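Side-chain contacts in protein S100-A5 (Homo sapiens, PDB 6WN7), which binds calcium, zinc and copper ions as a homodimer, with calcium and copper competing for the same sites in its paired EF-hands: residues B[16-19]-B[20-24]; B[68-71]-B[72-76]; B[76-79]-B[80-84]; B[85-88]-B[89-93]. The protein carries 2 engineered substitutions. One frame throughout, in Å; residues are numbered along the deposited sequence. Where two conformers were deposited one is given.

Interaction 1 (B[16-19]-B[20-24]). With CA (calcium ion), chain K.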
loop_
_atom_site.group_PDB
_atom_site.type_symbol
_atom_site.label_atom_id
_atom_site.label_comp_id
_atom_site.label_asym_id
_atom_site.label_seq_id
_atom_site.Cartn_x
_atom_site.Cartn_y
_atom_site.Cartn_z
ATOM N N VAL B 16 -7.055 -4.578 1.399
ATOM C CA VAL B 16 -8.002 -4.661 2.504
ATOM C C VAL B 16 -8.449 -6.097 2.740
ATOM O O VAL B 16 -8.389 -6.608 3.855
ATOM C CB VAL B 16 -9.208 -3.729 2.223
ATOM C CG1 VAL B 16 -10.272 -3.837 3.324
ATOM C CG2 VAL B 16 -8.729 -2.275 2.016
ATOM N N THR B 17 -8.948 -6.760 1.705
ATOM C CA THR B 17 -9.468 -8.101 1.895
ATOM C C THR B 17 -8.375 -9.079 2.288
ATOM O O THR B 17 -8.646 -10.025 3.030
ATOM C CB THR B 17 -10.199 -8.564 0.643
ATOM O OG1 THR B 17 -9.279 -8.733 -0.437
ATOM C CG2 THR B 17 -11.219 -7.541 0.228
ATOM N N THR B 18 -7.137 -8.880 1.830
ATOM C CA THR B 18 -6.067 -9.772 2.274
ATOM C C THR B 18 -5.860 -9.654 3.779
ATOM O O THR B 18 -5.829 -10.660 4.482
ATOM C CB THR B 18 -4.764 -9.509 1.517
ATOM O OG1 THR B 18 -4.909 -9.844 0.127
ATOM C CG2 THR B 18 -3.633 -10.353 2.122
ATOM N N PHE B 19 -5.718 -8.428 4.289
ATOM C CA PHE B 19 -5.604 -8.210 5.730
ATOM C C PHE B 19 -6.691 -8.971 6.461
ATOM O O PHE B 19 -6.416 -9.738 7.378
ATOM C CB PHE B 19 -5.708 -6.710 6.014
ATOM C CG PHE B 19 -5.651 -6.353 7.458
ATOM C CD1 PHE B 19 -4.448 -6.265 8.126
ATOM C CD2 PHE B 19 -6.801 -6.095 8.159
ATOM C CE1 PHE B 19 -4.404 -5.923 9.470
ATOM C CE2 PHE B 19 -6.750 -5.767 9.499
ATOM C CZ PHE B 19 -5.552 -5.674 10.148
ATOM N N HIS B 20 -7.939 -8.795 6.022
ATOM C CA HIS B 20 -9.095 -9.343 6.725
ATOM C C HIS B 20 -9.182 -10.855 6.602
ATOM O O HIS B 20 -9.642 -11.513 7.536
ATOM C CB HIS B 20 -10.354 -8.642 6.230
ATOM C CG HIS B 20 -10.544 -7.289 6.843
ATOM N ND1 HIS B 20 -11.154 -7.098 8.065
ATOM C CD2 HIS B 20 -10.166 -6.060 6.424
ATOM C CE1 HIS B 20 -11.142 -5.816 8.368
ATOM N NE2 HIS B 20 -10.567 -5.162 7.379
ATOM N N LYS B 21 -8.731 -11.431 5.487
ATOM C CA LYS B 21 -8.639 -12.885 5.395
ATOM C C LYS B 21 -7.929 -13.472 6.612
ATOM O O LYS B 21 -8.319 -14.527 7.116
ATOM C CB LYS B 21 -7.927 -13.292 4.097
ATOM C CG LYS B 21 -7.753 -14.801 3.910
ATOM C CD LYS B 21 -6.823 -15.181 2.750
ATOM C CE LYS B 21 -7.173 -14.461 1.458
ATOM N NZ LYS B 21 -6.640 -15.181 0.253
ATOM N N TYR B 22 -6.888 -12.804 7.104
ATOM C CA TYR B 22 -6.098 -13.330 8.209
ATOM C C TYR B 22 -6.408 -12.684 9.549
ATOM O O TYR B 22 -6.285 -13.352 10.572
ATOM C CB TYR B 22 -4.603 -13.201 7.884
ATOM C CG TYR B 22 -4.244 -13.999 6.656
ATOM C CD1 TYR B 22 -3.991 -15.342 6.750
ATOM C CD2 TYR B 22 -4.229 -13.424 5.411
ATOM C CE1 TYR B 22 -3.711 -16.087 5.656
ATOM C CE2 TYR B 22 -3.943 -14.163 4.306
ATOM C CZ TYR B 22 -3.694 -15.501 4.443
ATOM O OH TYR B 22 -3.390 -16.263 3.363
ATOM N N SER B 23 -6.846 -11.423 9.586
ATOM C CA SER B 23 -7.120 -10.780 10.868
ATOM C C SER B 23 -8.341 -11.361 11.581
ATOM O O SER B 23 -8.416 -11.308 12.810
ATOM C CB SER B 23 -7.282 -9.278 10.671
ATOM O OG SER B 23 -8.455 -8.990 9.965
ATOM N N GLY B 24 -9.290 -11.917 10.857
ATOM C CA GLY B 24 -10.481 -12.486 11.469
ATOM C C GLY B 24 -10.399 -13.915 11.998
ATOM O O GLY B 24 -11.407 -14.433 12.497
HETATM CA CA CA K . -7.185 -11.369 14.729
HETATM O O HOH W 1 -5.950 -10.966 16.668
#
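F19 and H20 make a T-shaped aromatic pair along one flank of the helix: the edge of the phenylalanine, led by CD2, points at the face of the imidazole, with the ring centroids 5.3 Å apart and the planes 81° to each other. With CG opposite its own N (chi1 178°), F19 also lays its phenyl ring alongside the next turn, where S23 CB sits over one face, 4.1 Å from the ring centroid, as a CH-pi contact. V16 lies alongside H20, CG1 3.8 Å from H20 CD2. V16 O meets the rim of the imidazole in its plane, 3.2 Å from H20 CD2, while also accepting the backbone hydrogen bond of H20 N. A second carbonyl is gripped twice: F19 O takes S23 N at 2.8 Å within the carbonyl plane and Y22 N at 3.1 Å from well above it. Replacing F19 by an alanine is likely to leave the H20 face and S23 CB without their aromatic neighbour and to open a gap beside L32. S23 O then binds calcium at 2.3 Å, joined by the carbonyls of E26, S28 and T31 and the carboxylate of E36, the carbonyl-rich ligand set of the S100-type EF-hand. Around this end of helix 7-23, Y22 packs on helix 34-44 and hydrogen-bonds E44, F19 reaches F72 at the start of helix 72-93, and H20 NE2 hydrogen-bonds N87 OD1 while its ring stacks on F90, both of the second subunit.

Interaction 2 (B[68-71]-B[72-76]). With CA (calcium ion), chain L.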
loop_
_atom_site.group_PDB
_atom_site.type_symbol
_atom_site.label_atom_id
_atom_site.label_comp_id
_atom_site.label_asym_id
_atom_site.label_seq_id
_atom_site.Cartn_x
_atom_site.Cartn_y
_atom_site.Cartn_z
ATOM N N GLN B 68 0.377 -6.169 21.016
ATOM C CA GLN B 68 0.686 -7.465 20.413
ATOM C C GLN B 68 -0.267 -7.816 19.278
ATOM O O GLN B 68 -0.427 -8.987 18.919
ATOM C CB GLN B 68 0.782 -8.586 21.451
ATOM C CG GLN B 68 2.110 -8.586 22.236
ATOM C CD GLN B 68 2.297 -7.331 23.082
ATOM O OE1 GLN B 68 1.535 -7.076 24.016
ATOM N NE2 GLN B 68 3.306 -6.545 22.752
ATOM N N GLU B 69 -0.883 -6.804 18.697
ATOM C CA GLU B 69 -1.751 -6.955 17.552
ATOM C C GLU B 69 -1.329 -5.915 16.537
ATOM O O GLU B 69 -0.892 -4.824 16.901
ATOM C CB GLU B 69 -3.201 -6.683 17.928
ATOM C CG GLU B 69 -3.730 -7.544 19.036
ATOM C CD GLU B 69 -4.190 -8.912 18.561
ATOM O OE1 GLU B 69 -4.240 -9.831 19.400
ATOM O OE2 GLU B 69 -4.501 -9.068 17.366
ATOM N N ILE B 70 -1.479 -6.257 15.263
ATOM C CA ILE B 70 -1.169 -5.371 14.143
ATOM C C ILE B 70 -2.488 -4.931 13.533
ATOM O O ILE B 70 -3.171 -5.733 12.894
ATOM C CB ILE B 70 -0.304 -6.077 13.088
ATOM C CG1 ILE B 70 0.936 -6.666 13.747
ATOM C CG2 ILE B 70 0.080 -5.132 11.966
ATOM C CD1 ILE B 70 1.694 -5.688 14.588
ATOM N N ASP B 71 -2.840 -3.664 13.699
ATOM C CA ASP B 71 -4.054 -3.111 13.115
ATOM C C ASP B 71 -3.780 -2.646 11.690
ATOM O O ASP B 71 -2.654 -2.688 11.211
ATOM C CB ASP B 71 -4.637 -2.008 14.005
ATOM C CG ASP B 71 -3.751 -0.769 14.113
ATOM O OD1 ASP B 71 -2.736 -0.679 13.401
ATOM O OD2 ASP B 71 -4.103 0.137 14.911
ATOM N N PHE B 72 -4.825 -2.230 10.987
ATOM C CA PHE B 72 -4.612 -1.932 9.579
ATOM C C PHE B 72 -3.609 -0.799 9.387
ATOM O O PHE B 72 -2.861 -0.792 8.414
ATOM C CB PHE B 72 -5.931 -1.620 8.886
ATOM C CG PHE B 72 -5.790 -1.455 7.407
ATOM C CD1 PHE B 72 -5.708 -2.553 6.587
ATOM C CD2 PHE B 72 -5.721 -0.203 6.835
ATOM C CE1 PHE B 72 -5.562 -2.401 5.241
ATOM C CE2 PHE B 72 -5.576 -0.057 5.487
ATOM C CZ PHE B 72 -5.488 -1.157 4.691
ATOM N N LYS B 73 -3.568 0.164 10.295
ATOM C CA LYS B 73 -2.631 1.270 10.128
ATOM C C LYS B 73 -1.190 0.811 10.294
ATOM O O LYS B 73 -0.314 1.180 9.510
ATOM C CB LYS B 73 -2.936 2.358 11.138
ATOM C CG LYS B 73 -1.879 3.416 11.225
ATOM C CD LYS B 73 -2.401 4.621 11.961
ATOM C CE LYS B 73 -1.283 5.586 12.227
ATOM N NZ LYS B 73 -1.670 6.645 13.200
ATOM N N GLU B 74 -0.922 0.018 11.329
ATOM C CA GLU B 74 0.397 -0.589 11.498
ATOM C C GLU B 74 0.748 -1.505 10.334
ATOM O O GLU B 74 1.890 -1.508 9.860
ATOM C CB GLU B 74 0.393 -1.398 12.794
ATOM C CG GLU B 74 0.211 -0.529 14.027
ATOM C CD GLU B 74 -0.098 -1.293 15.311
ATOM O OE1 GLU B 74 -0.723 -2.363 15.263
ATOM O OE2 GLU B 74 0.288 -0.791 16.390
ATOM N N TYR B 75 -0.219 -2.306 9.864
ATOM C CA TYR B 75 -0.001 -3.197 8.720
ATOM C C TYR B 75 0.268 -2.417 7.446
ATOM O O TYR B 75 0.941 -2.911 6.542
ATOM C CB TYR B 75 -1.224 -4.115 8.557
ATOM C CG TYR B 75 -1.523 -4.698 7.178
ATOM C CD1 TYR B 75 -1.097 -5.978 6.832
ATOM C CD2 TYR B 75 -2.288 -4.000 6.251
ATOM C CE1 TYR B 75 -1.387 -6.533 5.582
ATOM C CE2 TYR B 75 -2.588 -4.543 4.999
ATOM C CZ TYR B 75 -2.142 -5.820 4.664
ATOM O OH TYR B 75 -2.452 -6.385 3.420
ATOM N N SER B 76 -0.253 -1.205 7.347
ATOM C CA SER B 76 -0.001 -0.405 6.164
ATOM C C SER B 76 1.457 -0.007 6.028
ATOM O O SER B 76 1.898 0.308 4.917
ATOM C CB SER B 76 -0.879 0.821 6.277
ATOM O OG SER B 76 -2.225 0.426 6.385
HETATM CA CA CA L . -0.843 -2.702 17.694
HETATM O O HOH W 2 -3.091 -2.217 17.591
#
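D71 and E74 exchange hydrogen bonds in both directions, a capping box in which one of the two carboxylates also holds a metal. D71 OD1 accepts E74 N at 2.8 Å in a nearly straight bond (170°), and E74 OE1 answers by accepting D71 N at 2.9 Å. That second N-H arrives on the anti side of the E74 carboxylate, 21° out of its plane, because both carboxylate oxygens are turned to calcium, OE1 at 2.5 Å and OE2 at 2.6 Å. The aspartate reaches forward over the first turn by placing CG between its own N and carbonyl carbon (chi1 66°), and the two side chains cross at about a right angle. E74 itself runs out extended from CG to the ion. Next to the box, I70 CG2 rests on Y75 CB at 3.8 Å, and Y75 N closes the first backbone turn on D71 O. E69 O supplies a further calcium ligand at 2.3 Å, water 2 another, and D63, N65 and D67 complete the site; the E69 carboxylate turns instead to T31 of the first EF-hand loop. Chemically, the helix's N-terminal cap and a bidentate metal ligand are one unit: the D71 N-H and the calcium together hold the rotation of the E74 carboxylate, and calcium on OE1, with the N-H groups of D71 and E74, probably offsets the mutual repulsion of D71 OD1 and E74 OE1, two acceptors 3.2 Å apart.

Interaction 3 (B[76-79]-B[80-84]). Engineered in segment 80-84: S83 (natural residue Cys).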
loop_
_atom_site.group_PDB
_atom_site.type_symbol
_atom_site.label_atom_id
_atom_site.label_comp_id
_atom_site.label_asym_id
_atom_site.label_seq_id
_atom_site.Cartn_x
_atom_site.Cartn_y
_atom_site.Cartn_z
ATOM N N SER B 76 -0.253 -1.205 7.347
ATOM C CA SER B 76 -0.001 -0.405 6.164
ATOM C C SER B 76 1.457 -0.007 6.028
ATOM O O SER B 76 1.898 0.308 4.917
ATOM C CB SER B 76 -0.879 0.821 6.277
ATOM O OG SER B 76 -2.225 0.426 6.385
ATOM N N VAL B 77 2.204 0.002 7.136
ATOM C CA VAL B 77 3.629 0.302 7.085
ATOM C C VAL B 77 4.388 -0.845 6.437
ATOM O O VAL B 77 5.391 -0.629 5.751
ATOM C CB VAL B 77 4.161 0.595 8.495
ATOM C CG1 VAL B 77 5.655 0.776 8.460
ATOM C CG2 VAL B 77 3.505 1.814 9.065
ATOM N N PHE B 78 3.927 -2.076 6.649
ATOM C CA PHE B 78 4.541 -3.236 6.011
ATOM C C PHE B 78 4.300 -3.210 4.507
ATOM O O PHE B 78 5.228 -3.397 3.716
ATOM C CB PHE B 78 3.997 -4.509 6.677
ATOM C CG PHE B 78 4.621 -5.789 6.186
ATOM C CD1 PHE B 78 5.985 -5.944 6.113
ATOM C CD2 PHE B 78 3.829 -6.846 5.797
ATOM C CE1 PHE B 78 6.520 -7.111 5.661
ATOM C CE2 PHE B 78 4.388 -8.023 5.351
ATOM C CZ PHE B 78 5.718 -8.152 5.292
ATOM N N LEU B 79 3.057 -2.964 4.095
ATOM C CA LEU B 79 2.762 -2.838 2.672
ATOM C C LEU B 79 3.657 -1.797 2.013
ATOM O O LEU B 79 4.134 -1.993 0.894
ATOM C CB LEU B 79 1.291 -2.460 2.469
ATOM C CG LEU B 79 0.207 -3.472 2.846
ATOM C CD1 LEU B 79 -1.164 -2.883 2.584
ATOM C CD2 LEU B 79 0.382 -4.735 2.078
ATOM N N THR B 80 3.881 -0.675 2.689
ATOM C CA THR B 80 4.767 0.345 2.152
ATOM C C THR B 80 6.203 -0.161 2.021
ATOM O O THR B 80 6.884 0.149 1.038
ATOM C CB THR B 80 4.693 1.588 3.027
ATOM O OG1 THR B 80 3.336 2.017 3.131
ATOM C CG2 THR B 80 5.453 2.700 2.406
ATOM N N MET B 81 6.692 -0.936 2.990
ATOM C CA MET B 81 8.025 -1.504 2.822
ATOM C C MET B 81 8.091 -2.330 1.548
ATOM O O MET B 81 9.090 -2.311 0.831
ATOM C CB MET B 81 8.391 -2.403 4.001
ATOM C CG MET B 81 8.572 -1.728 5.340
ATOM S SD MET B 81 8.369 -2.926 6.687
ATOM C CE MET B 81 9.809 -3.935 6.431
ATOM N N LEU B 82 7.041 -3.099 1.274
ATOM C CA LEU B 82 7.044 -3.963 0.105
ATOM C C LEU B 82 6.935 -3.148 -1.168
ATOM O O LEU B 82 7.639 -3.417 -2.138
ATOM C CB LEU B 82 5.910 -4.982 0.199
ATOM C CG LEU B 82 5.969 -5.914 1.394
ATOM C CD1 LEU B 82 4.640 -6.522 1.692
ATOM C CD2 LEU B 82 6.970 -6.993 1.122
ATOM N N SER B 83 6.033 -2.157 -1.186
ATOM C CA SER B 83 5.929 -1.261 -2.333
ATOM C C SER B 83 7.263 -0.588 -2.603
ATOM O O SER B 83 7.756 -0.579 -3.736
ATOM C CB SER B 83 4.876 -0.182 -2.064
ATOM O OG SER B 83 3.593 -0.737 -1.924
ATOM N N MET B 84 7.853 -0.007 -1.561
ATOM C CA MET B 84 9.111 0.702 -1.711
ATOM C C MET B 84 10.167 -0.207 -2.305
ATOM O O MET B 84 10.987 0.224 -3.112
ATOM C CB MET B 84 9.601 1.174 -0.344
ATOM C CG MET B 84 9.081 2.499 0.140
ATOM S SD MET B 84 9.566 3.916 -0.845
ATOM C CE MET B 84 11.136 4.296 -0.099
#
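M81 runs back along the helix beside V77 and F78. Its CB lies 3.3 Å from F78 O, CG comes to 3.4 Å from V77 O, and the sulfur SD reaches F78 CD1 at 3.9 Å. SD approaches the ring at its edge, in plane, and the two side chains stand roughly at right angles. L82 serves the same ring differently: its CD1 is placed over one face, 4.1 Å from the ring centroid and only 16° off the normal. F78 is thus held on an edge by sulfur and on a face by a methyl, while its ring packs on L58 and L62 of helix 52-62. On another side T80 OG1, directed away from its own carbonyl carbon (chi1 -55°), bends back to S76 O at 2.9 Å; the same oxygen accepts T80 N, which lies above the carbonyl plane. A valine in place of T80 removes the hydroxyl, which is likely to leave S76 O with one donor among these residues and the side chain untied from the turn before. L82 continues to L12 of the second subunit. A Met-aromatic contact three residues apart and a threonine bonded to the carbonyl four back are local helix motifs, set here in the exiting helix of EF-hand 2.

Interaction 4 (B[85-88]-B[89-93])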
loop_
_atom_site.group_PDB
_atom_site.type_symbol
_atom_site.label_atom_id
_atom_site.label_comp_id
_atom_site.label_asym_id
_atom_site.label_seq_id
_atom_site.Cartn_x
_atom_site.Cartn_y
_atom_site.Cartn_z
ATOM N N ALA B 85 10.181 -1.464 -1.879
ATOM C CA ALA B 85 11.142 -2.427 -2.389
ATOM C C ALA B 85 10.913 -2.691 -3.864
ATOM O O ALA B 85 11.868 -2.733 -4.653
ATOM C CB ALA B 85 11.025 -3.731 -1.597
ATOM N N TYR B 86 9.652 -2.885 -4.263
ATOM C CA TYR B 86 9.412 -3.100 -5.678
ATOM C C TYR B 86 9.648 -1.817 -6.466
ATOM O O TYR B 86 10.113 -1.868 -7.605
ATOM C CB TYR B 86 8.040 -3.688 -5.961
ATOM C CG TYR B 86 7.888 -4.038 -7.440
ATOM C CD1 TYR B 86 8.482 -5.162 -7.982
ATOM C CD2 TYR B 86 7.177 -3.219 -8.295
ATOM C CE1 TYR B 86 8.349 -5.465 -9.317
ATOM C CE2 TYR B 86 7.055 -3.514 -9.626
ATOM C CZ TYR B 86 7.644 -4.629 -10.132
ATOM O OH TYR B 86 7.513 -4.903 -11.465
ATOM N N ASN B 87 9.369 -0.657 -5.876
ATOM C CA ASN B 87 9.637 0.581 -6.592
ATOM C C ASN B 87 11.112 0.666 -6.953
ATOM O O ASN B 87 11.469 0.944 -8.100
ATOM C CB ASN B 87 9.194 1.794 -5.778
ATOM C CG ASN B 87 9.168 3.076 -6.613
ATOM O OD1 ASN B 87 8.530 3.139 -7.666
ATOM N ND2 ASN B 87 9.887 4.099 -6.145
ATOM N N ASP B 88 11.987 0.388 -5.989
ATOM C CA ASP B 88 13.417 0.367 -6.263
ATOM C C ASP B 88 13.756 -0.609 -7.375
ATOM O O ASP B 88 14.609 -0.319 -8.213
ATOM C CB ASP B 88 14.173 0.013 -4.989
ATOM C CG ASP B 88 13.963 1.056 -3.891
ATOM O OD1 ASP B 88 13.834 2.250 -4.228
ATOM O OD2 ASP B 88 13.913 0.685 -2.698
ATOM N N PHE B 89 13.096 -1.769 -7.402
ATOM C CA PHE B 89 13.324 -2.726 -8.477
ATOM C C PHE B 89 12.863 -2.159 -9.810
ATOM O O PHE B 89 13.561 -2.295 -10.817
ATOM C CB PHE B 89 12.604 -4.051 -8.186
ATOM C CG PHE B 89 12.703 -5.050 -9.315
ATOM C CD1 PHE B 89 11.863 -4.973 -10.412
ATOM C CD2 PHE B 89 13.662 -6.038 -9.291
ATOM C CE1 PHE B 89 11.965 -5.854 -11.445
ATOM C CE2 PHE B 89 13.773 -6.929 -10.331
ATOM C CZ PHE B 89 12.923 -6.835 -11.405
ATOM N N PHE B 90 11.684 -1.532 -9.839
ATOM C CA PHE B 90 11.140 -1.012 -11.089
ATOM C C PHE B 90 12.010 0.108 -11.619
ATOM O O PHE B 90 12.218 0.230 -12.828
ATOM C CB PHE B 90 9.723 -0.491 -10.833
ATOM C CG PHE B 90 9.066 0.219 -12.023
ATOM C CD1 PHE B 90 9.373 1.540 -12.349
ATOM C CD2 PHE B 90 8.116 -0.422 -12.778
ATOM C CE1 PHE B 90 8.762 2.173 -13.411
ATOM C CE2 PHE B 90 7.500 0.229 -13.833
ATOM C CZ PHE B 90 7.823 1.521 -14.136
ATOM N N LEU B 91 12.514 0.945 -10.725
ATOM C CA LEU B 91 13.389 2.016 -11.152
ATOM C C LEU B 91 14.634 1.455 -11.833
ATOM O O LEU B 91 14.954 1.818 -12.970
ATOM C CB LEU B 91 13.736 2.876 -9.942
ATOM C CG LEU B 91 12.609 3.744 -9.400
ATOM C CD1 LEU B 91 12.979 4.244 -8.033
ATOM C CD2 LEU B 91 12.352 4.889 -10.319
ATOM N N GLU B 92 15.340 0.545 -11.163
ATOM C CA GLU B 92 16.510 -0.074 -11.778
ATOM C C GLU B 92 16.146 -0.683 -13.129
ATOM O O GLU B 92 16.803 -0.418 -14.132
ATOM C CB GLU B 92 17.117 -1.087 -10.804
ATOM C CG GLU B 92 18.509 -1.640 -11.155
ATOM C CD GLU B 92 19.551 -0.584 -11.517
ATOM O OE1 GLU B 92 20.272 -0.803 -12.517
ATOM O OE2 GLU B 92 19.632 0.457 -10.827
ATOM N N ASP B 93 15.069 -1.462 -13.180
ATOM C CA ASP B 93 14.627 -2.134 -14.405
ATOM C C ASP B 93 14.254 -1.159 -15.524
ATOM O O ASP B 93 14.314 -1.540 -16.701
ATOM C CB ASP B 93 13.443 -3.063 -14.051
ATOM C CG ASP B 93 13.406 -4.335 -14.868
ATOM O OD1 ASP B 93 14.458 -4.922 -15.133
ATOM O OD2 ASP B 93 12.299 -4.754 -15.255
#
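Y86 and F89 touch at CE1 and CD1, Y86 CE1 lying 3.7 Å from F89 CD1. The planes are near parallel, 19° apart, yet slid so far past each other that the centroids are 5.5 Å apart and the rings barely overlap. Both side chains leave the helix with CG opposite the backbone N (chi1 -174° and 175°), which lets the rings, three residues apart, come alongside at an oblique crossing. CE2, across the tyrosine ring of Y86, is 4.2 Å from F90 CB. N87 and L91 form the other first-shell pair: L91 CD1 lies against the amide nitrogen N87 ND2 at 3.6 Å, and L91 CG rests 3.3 Å from N87 O. Behind these side chains the backbone sets their spacing, with F90 N bonded to Y86 O and L91 N to N87 O, both at 2.8 Å. One step farther out is the second subunit: its T13 meets Y86, its T17 meets F90, and its H20 stacks on F90. The chemistry is therefore divided within one amide: N87 ND2 lies against the leucine methyl, while OD1 accepts from H20 NE2 of the second subunit, a polar point beside that ring stack.

Overall arrangement
Interactions 2, 3 and 4 follow one another along helix 72-93, their centres about 12 Å and then about 13 Å apart, whereas interaction 1 lies on helix 7-23. Interactions 1 and 2 lie about 11 Å apart between centres and touch directly, F19 CZ lying 3.6 Å from F72 N, so the calcium-binding end of the first EF-hand packs on that of the second. S76 is shared by interactions 2 and 3. Interaction 4 is remote from the metal sites, the Y86 side chain being about 14 Å from a bound calcium, and about 27 Å separates its centre from that of interaction 1. Across the dimer, however, residues of 85-93 meet residues of 16-20 in the second subunit.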